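PDB 4EIV: deoxyribose-phosphate aldolase, which is an aldolase whose chain folds into a closed barrel of eight parallel strands ringed by helices, two such subunits forming the assembly. Local coordinates for residues A[24-29]-A[267-272]; A[30-35]-A[55-60]; A[60-65]-A[84-89]. All blocks are in the same frame, centred on the assembly; numbering follows the deposited sequence.

Overall arrangement
All three contacts belong to one parallel beta barrel and cover a run of neighbouring strands, 267-271, 30-34, 59-62 and 85-90. Interaction 1 joins the last strand to the turn that leads from helix 17-27 into the first strand; interactions 2 and 3 then pair strands one with two and two with three, sharing Val60. Both are nested inside the long loop that interaction 1 closes. The centres of interactions 1 and 2 lie about 8 Å apart, those of 2 and 3 about 9 Å. A salt bridge inside the barrel, Arg268 NH1 to Glu31 OE2 at 2.8 Å, ties interaction 1 to 2, and a probable hydrogen bond, Val32 O to Ser61 N at 2.9 Å, ties 2 to 3.

Interaction 1: residues A[24-29]-A[267-272]; sequences RTLLNF and FRVGGG
Phe29 and Phe267 meet in an edge-to-face (T-shaped) pair, with ring centroids 4.8 Å apart and planes at 79°. The edge of Phe267 does the approaching: its CD2 stands 3.5 Å above the plane of the Phe29 ring, over the centre. The CG of Phe267 is anti to its backbone N (chi1 -177°), beside the carbonyl carbon. Thr25 O lies against the opposite face of the Phe29 ring, offset toward the rim, so this flat side chain is held between two neighbours; this placing applies to one of its two modelled conformers. Close by, Val269 N donates a nearly straight hydrogen bond (169°) to Phe29 O at 2.9 Å, arriving from above the carbonyl plane, and Arg268 CA adds a CH...O contact to the same oxygen.

Packing is looser at Val269, whose CG2 lies 4.2 Å from Leu26 CD2. Thr25 and Asn28 are partly exposed and face the second subunit, meeting its Phe21 and Pro259. Large apolar residues suit the buried side, where Leu250 of helix 243-257 covers Leu26 and Phe29, Leu279 of helix 273-284 backs Leu26, and Ile234 and Ile236 of strand 233-237 flank Phe267.

Interaction 2: residues A[30-35]-A[55-60]; sequences FEVAAL and PAIVGV
Phe30, Ile57 and Val32 carry the start of a parallel strand pairing in the beta-alpha-beta unit made by strand 30-34, helix 41-52 and strand 59-62, the first such unit of the barrel. Phe30 and Ile57 lie side by side, pointing the same way, and Ile57 CD1 comes to the ring edge in its plane, 4.0 Å from Phe30 CD2. Ile57 CG1 sits between the backbone N and the carbonyl carbon (chi1 66°), and the chain then runs on to put CD1 3.9 Å from Val32 CG1, the two side chains crossing at about a right angle. Branched aliphatics suit this outer side, where Val32 and Ile57 also meet Ala51 of helix 41-52, while Leu275 and Leu279 of helix 273-284 receive Phe30.

Val32 N bonds Gly59 O at 3.0 Å, and its CG1 packs 3.9 Å from Val60 CG2. Glu31 takes the inner face beside Gly59, which offers only backbone there. An acid fits among basic groups, and Glu31 forms salt bridges with Lys235 and Lys154. At the strand entrance, Phe30 O receives a bent bond from Val58 N, 2.9 Å away in the carbonyl plane, and a weak one from Gly59 N at 3.4 Å.

Interaction 3: residues A[60-65]-A[84-89]; sequences VSVRPA and IKVCAA
Val60 opens a parallel pairing with residues 85-89, part of the beta-alpha-beta crossover in which strand 59-62 runs through helix 67-74 to strand 85-90, the next unit of the barrel. Its N bonds Lys85 O, and its O receives Cys87 N at 2.8 Å in an almost straight bond (177°). Its CG1, between the backbone N and the carbonyl carbon (chi1 59°), reaches Ile84 CD1 at 4.0 Å. These branched residues suit the helix-facing side, where Cys48 and Ile70 also pack on Val60.

Ser61 turns to the inner face, the same as its bridge partner Cys87. Its small side chain fits among the polar groups of the barrel interior, and OG, anti to the carbonyl carbon (chi1 -63°), is hydrogen-bonded to Glu118; Ser61 CA gives a CH...O contact to Cys87 O at 3.3 Å.

Val62 returns to the outer face. CG2 meets Val86 CG1 at 4.0 Å, the two side chains slanting across each other, with Ile70 of helix 67-74 over both. Val62 N bonds Cys87 O, and its own O takes Ala89 N at 2.9 Å.

At Arg63 the strand gives way to loop, and CB turns away from residues 84-89. The long side chain nevertheless passes Ala89, where Arg63 CD lies 4.4 Å from Ala89 CB, before Arg63 NE bonds Leu35 O. Pro64 then ends the alternation: its nitrogen carries no hydrogen for a bond like that of Val62 N, and instead its ring carbon CD sits 3.2 Å from Ala89 O.

Interaction 1: residues A[24-29]-A[267-272]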
# COMPACT_ATOMS: atom_id res chain seq x y z
N ARG A 24 1.91 2.12 11.71
CA ARG A 24 2.96 1.79 10.74
C ARG A 24 2.63 2.34 9.35
O ARG A 24 3.48 2.85 8.64
CB ARG A 24 3.20 0.28 10.68
CG ARG A 24 4.26 -0.12 9.66
CD ARG A 24 5.63 0.43 9.99
NE ARG A 24 6.63 0.17 8.96
CZ ARG A 24 6.96 1.01 7.99
NH1 ARG A 24 6.33 2.18 7.83
NH2 ARG A 24 7.92 0.68 7.15
N THR A 25 1.36 2.19 8.98
CA THR A 25 0.86 2.72 7.73
C THR A 25 1.02 4.24 7.67
O THR A 25 1.49 4.78 6.68
CB THR A 25 -0.63 2.34 7.57
OG1 THR A 25 -0.77 0.92 7.46
CG2 THR A 25 -1.23 2.99 6.31
N LEU A 26 0.60 4.92 8.71
CA LEU A 26 0.73 6.38 8.75
C LEU A 26 2.20 6.84 8.69
O LEU A 26 2.48 7.85 8.07
CB LEU A 26 -0.03 6.95 9.97
CG LEU A 26 -1.56 6.89 9.84
CD1 LEU A 26 -2.22 7.10 11.16
CD2 LEU A 26 -2.09 7.87 8.78
N LEU A 27 3.10 6.12 9.34
CA LEU A 27 4.53 6.49 9.29
C LEU A 27 5.01 6.49 7.84
O LEU A 27 5.80 7.33 7.44
CB LEU A 27 5.40 5.55 10.12
CG LEU A 27 5.26 5.65 11.64
CD1 LEU A 27 5.97 4.48 12.30
CD2 LEU A 27 5.79 7.01 12.18
N ASN A 28 4.51 5.55 7.04
CA ASN A 28 4.89 5.44 5.63
C ASN A 28 4.41 6.63 4.76
O ASN A 28 4.87 6.79 3.64
CB ASN A 28 4.31 4.13 5.07
CG ASN A 28 4.67 3.90 3.62
OD1 ASN A 28 5.83 3.88 3.24
ND2 ASN A 28 3.65 3.70 2.79
N PHE A 29 3.45 7.40 5.28
CA PHE A 29 2.89 8.57 4.59
C PHE A 29 3.30 9.91 5.21
O PHE A 29 3.00 10.97 4.64
CB PHE A 29 1.36 8.58 4.68
CG PHE A 29 0.70 7.34 4.14
CD1 PHE A 29 1.16 6.72 3.00
CD2 PHE A 29 -0.45 6.85 4.77
CE1 PHE A 29 0.52 5.59 2.50
CE2 PHE A 29 -1.10 5.72 4.26
CZ PHE A 29 -0.61 5.10 3.12
N PHE A 267 0.10 10.09 -1.93
CA PHE A 267 -0.58 10.38 -0.68
C PHE A 267 0.41 10.70 0.39
O PHE A 267 1.41 10.00 0.53
CB PHE A 267 -1.43 9.19 -0.27
CG PHE A 267 -2.21 9.44 0.95
CD1 PHE A 267 -3.17 10.45 0.97
CD2 PHE A 267 -2.03 8.68 2.08
CE1 PHE A 267 -3.90 10.69 2.12
CE2 PHE A 267 -2.76 8.91 3.23
CZ PHE A 267 -3.71 9.93 3.24
N ARG A 268 0.13 11.76 1.16
CA ARG A 268 0.97 12.13 2.28
C ARG A 268 0.05 12.64 3.39
O ARG A 268 -1.05 13.17 3.13
CB ARG A 268 1.98 13.24 1.94
CG ARG A 268 2.88 12.98 0.79
CD ARG A 268 3.96 11.91 1.07
NE ARG A 268 4.43 11.44 -0.22
CZ ARG A 268 5.26 12.10 -1.02
NH1 ARG A 268 5.83 13.23 -0.65
NH2 ARG A 268 5.53 11.60 -2.21
N VAL A 269 0.52 12.51 4.62
CA VAL A 269 -0.13 13.07 5.77
C VAL A 269 0.88 14.01 6.40
O VAL A 269 1.99 13.61 6.76
CB VAL A 269 -0.56 12.01 6.77
CG1 VAL A 269 -1.08 12.62 8.05
CG2 VAL A 269 -1.62 11.13 6.13
N GLY A 270 0.51 15.28 6.52
CA GLY A 270 1.33 16.27 7.21
C GLY A 270 0.82 16.48 8.62
O GLY A 270 -0.36 16.66 8.83
N GLY A 271 1.72 16.44 9.59
CA GLY A 271 1.31 16.65 10.95
C GLY A 271 2.45 17.09 11.84
O GLY A 271 3.57 17.25 11.38
N GLY A 272 2.13 17.29 13.11
CA GLY A 272 3.10 17.79 14.07
C GLY A 272 3.97 16.74 14.72
O GLY A 272 3.76 15.53 14.57

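Interaction 2: residues A[30-35]-A[55-60]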
# COMPACT_ATOMS: atom_id res chain seq x y z
N PHE A 30 3.97 9.87 6.35
CA PHE A 30 4.10 11.07 7.17
C PHE A 30 5.18 12.04 6.79
O PHE A 30 6.30 11.65 6.47
CB PHE A 30 4.26 10.66 8.66
CG PHE A 30 3.71 11.66 9.66
CD1 PHE A 30 2.35 11.68 9.94
CD2 PHE A 30 4.52 12.56 10.32
CE1 PHE A 30 1.84 12.55 10.84
CE2 PHE A 30 3.99 13.46 11.24
CZ PHE A 30 2.65 13.45 11.48
N GLU A 31 4.80 13.32 6.86
CA GLU A 31 5.73 14.43 6.66
C GLU A 31 5.54 15.35 7.87
O GLU A 31 4.51 15.99 8.03
CB GLU A 31 5.44 15.15 5.34
CG GLU A 31 5.77 14.29 4.13
CD GLU A 31 5.41 14.91 2.81
OE1 GLU A 31 4.49 15.73 2.76
OE2 GLU A 31 6.05 14.55 1.80
N VAL A 32 6.55 15.39 8.73
CA VAL A 32 6.45 16.16 9.97
C VAL A 32 6.83 17.63 9.75
O VAL A 32 7.76 17.92 9.01
CB VAL A 32 7.34 15.52 11.08
CG1 VAL A 32 8.83 15.61 10.76
CG2 VAL A 32 7.00 16.10 12.46
N ALA A 33 6.08 18.52 10.38
CA ALA A 33 6.30 19.94 10.28
C ALA A 33 7.29 20.48 11.31
O ALA A 33 7.22 20.13 12.48
CB ALA A 33 4.96 20.68 10.44
N ALA A 34 8.19 21.35 10.87
CA ALA A 34 9.06 22.14 11.74
C ALA A 34 9.18 23.50 11.02
O ALA A 34 10.23 23.86 10.50
CB ALA A 34 10.42 21.47 11.95
N LEU A 35 8.05 24.23 11.01
CA LEU A 35 7.83 25.41 10.17
C LEU A 35 7.67 26.74 10.85
O LEU A 35 7.49 27.74 10.15
CB LEU A 35 6.52 25.19 9.36
CG LEU A 35 6.56 24.09 8.31
CD1 LEU A 35 5.17 23.69 7.84
CD2 LEU A 35 7.46 24.53 7.15
N PRO A 55 11.56 2.57 11.27
CA PRO A 55 11.41 2.91 9.86
C PRO A 55 11.15 4.40 9.66
O PRO A 55 10.26 4.98 10.29
CB PRO A 55 10.18 2.09 9.45
CG PRO A 55 9.38 2.01 10.67
CD PRO A 55 10.37 1.87 11.78
N ALA A 56 11.92 5.00 8.78
CA ALA A 56 11.82 6.43 8.54
C ALA A 56 10.50 6.82 7.91
O ALA A 56 9.92 6.07 7.11
CB ALA A 56 12.95 6.89 7.64
N ILE A 57 10.05 8.01 8.26
CA ILE A 57 8.87 8.58 7.63
C ILE A 57 9.28 9.15 6.27
O ILE A 57 10.45 9.03 5.86
CB ILE A 57 8.18 9.63 8.51
CG1 ILE A 57 9.04 10.88 8.73
CG2 ILE A 57 7.71 8.99 9.83
CD1 ILE A 57 8.33 12.05 9.38
N VAL A 58 8.34 9.79 5.56
CA VAL A 58 8.69 10.29 4.23
C VAL A 58 9.65 11.49 4.28
O VAL A 58 10.62 11.54 3.56
CB VAL A 58 7.42 10.71 3.43
CG1 VAL A 58 7.80 11.18 2.04
CG2 VAL A 58 6.41 9.55 3.35
N GLY A 59 9.34 12.46 5.12
CA GLY A 59 10.14 13.67 5.16
C GLY A 59 9.77 14.65 6.24
O GLY A 59 8.93 14.39 7.12
N VAL A 60 10.48 15.78 6.18
CA VAL A 60 10.30 16.89 7.10
C VAL A 60 10.06 18.14 6.27
O VAL A 60 10.69 18.31 5.21
CB VAL A 60 11.53 17.07 8.04
CG1 VAL A 60 12.82 17.32 7.25
CG2 VAL A 60 11.28 18.15 9.09

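Interaction 3: residues A[60-65]-A[84-89]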
# COMPACT_ATOMS: atom_id res chain seq x y z
N VAL A 60 10.48 15.78 6.18
CA VAL A 60 10.30 16.89 7.10
C VAL A 60 10.06 18.14 6.27
O VAL A 60 10.69 18.31 5.21
CB VAL A 60 11.53 17.07 8.04
CG1 VAL A 60 12.82 17.32 7.25
CG2 VAL A 60 11.28 18.15 9.09
N SER A 61 9.14 18.98 6.73
CA SER A 61 8.84 20.26 6.13
C SER A 61 9.48 21.37 6.95
O SER A 61 9.18 21.52 8.13
CB SER A 61 7.33 20.53 6.05
OG SER A 61 6.67 19.58 5.22
N VAL A 62 10.34 22.14 6.31
CA VAL A 62 10.98 23.29 6.97
C VAL A 62 10.97 24.49 6.05
O VAL A 62 10.77 24.37 4.85
CB VAL A 62 12.47 22.99 7.35
CG1 VAL A 62 12.55 21.93 8.45
CG2 VAL A 62 13.25 22.58 6.12
N ARG A 63 11.24 25.67 6.62
CA ARG A 63 11.45 26.86 5.79
C ARG A 63 12.82 26.69 5.09
O ARG A 63 13.68 25.92 5.56
CB ARG A 63 11.49 28.14 6.62
CG ARG A 63 10.30 28.40 7.47
CD ARG A 63 8.97 28.55 6.71
NE ARG A 63 8.07 29.05 7.72
CZ ARG A 63 7.93 30.35 8.04
NH1 ARG A 63 8.47 31.30 7.29
NH2 ARG A 63 7.20 30.69 9.09
N PRO A 64 13.03 27.39 3.96
CA PRO A 64 14.29 27.31 3.25
C PRO A 64 15.52 27.50 4.16
O PRO A 64 16.54 26.86 3.93
CB PRO A 64 14.16 28.42 2.21
CG PRO A 64 12.70 28.40 1.90
CD PRO A 64 12.04 28.18 3.20
N ALA A 65 15.41 28.32 5.21
CA ALA A 65 16.53 28.60 6.14
C ALA A 65 17.14 27.38 6.83
O ALA A 65 18.26 27.47 7.32
CB ALA A 65 16.11 29.60 7.20
N ILE A 84 15.54 10.69 4.94
CA ILE A 84 14.22 11.32 4.85
C ILE A 84 14.34 12.45 3.85
O ILE A 84 15.43 12.97 3.62
CB ILE A 84 13.67 11.86 6.18
CG1 ILE A 84 14.57 12.95 6.78
CG2 ILE A 84 13.45 10.70 7.17
CD1 ILE A 84 13.99 13.62 8.04
N LYS A 85 13.23 12.80 3.22
CA LYS A 85 13.19 13.91 2.29
C LYS A 85 13.07 15.21 3.06
O LYS A 85 12.53 15.25 4.17
CB LYS A 85 11.99 13.81 1.37
CG LYS A 85 12.06 12.76 0.31
CD LYS A 85 10.74 12.78 -0.44
CE LYS A 85 10.78 12.10 -1.78
NZ LYS A 85 9.42 12.17 -2.38
N VAL A 86 13.60 16.28 2.47
CA VAL A 86 13.47 17.63 3.00
C VAL A 86 12.54 18.38 2.02
O VAL A 86 12.83 18.51 0.83
CB VAL A 86 14.82 18.35 3.16
CG1 VAL A 86 14.62 19.79 3.57
CG2 VAL A 86 15.70 17.61 4.19
N CYS A 87 11.40 18.83 2.53
CA CYS A 87 10.46 19.59 1.72
C CYS A 87 10.50 21.04 2.21
O CYS A 87 10.23 21.31 3.38
CB CYS A 87 9.06 19.02 1.79
SG CYS A 87 7.91 19.93 0.75
N ALA A 88 10.87 21.94 1.31
CA ALA A 88 11.03 23.35 1.64
C ALA A 88 9.72 24.11 1.41
O ALA A 88 9.17 24.08 0.29
CB ALA A 88 12.12 23.97 0.78
N ALA A 89 9.26 24.80 2.45
CA ALA A 89 8.01 25.56 2.42
C ALA A 89 8.27 26.97 1.91
O ALA A 89 8.94 27.77 2.56
CB ALA A 89 7.42 25.57 3.84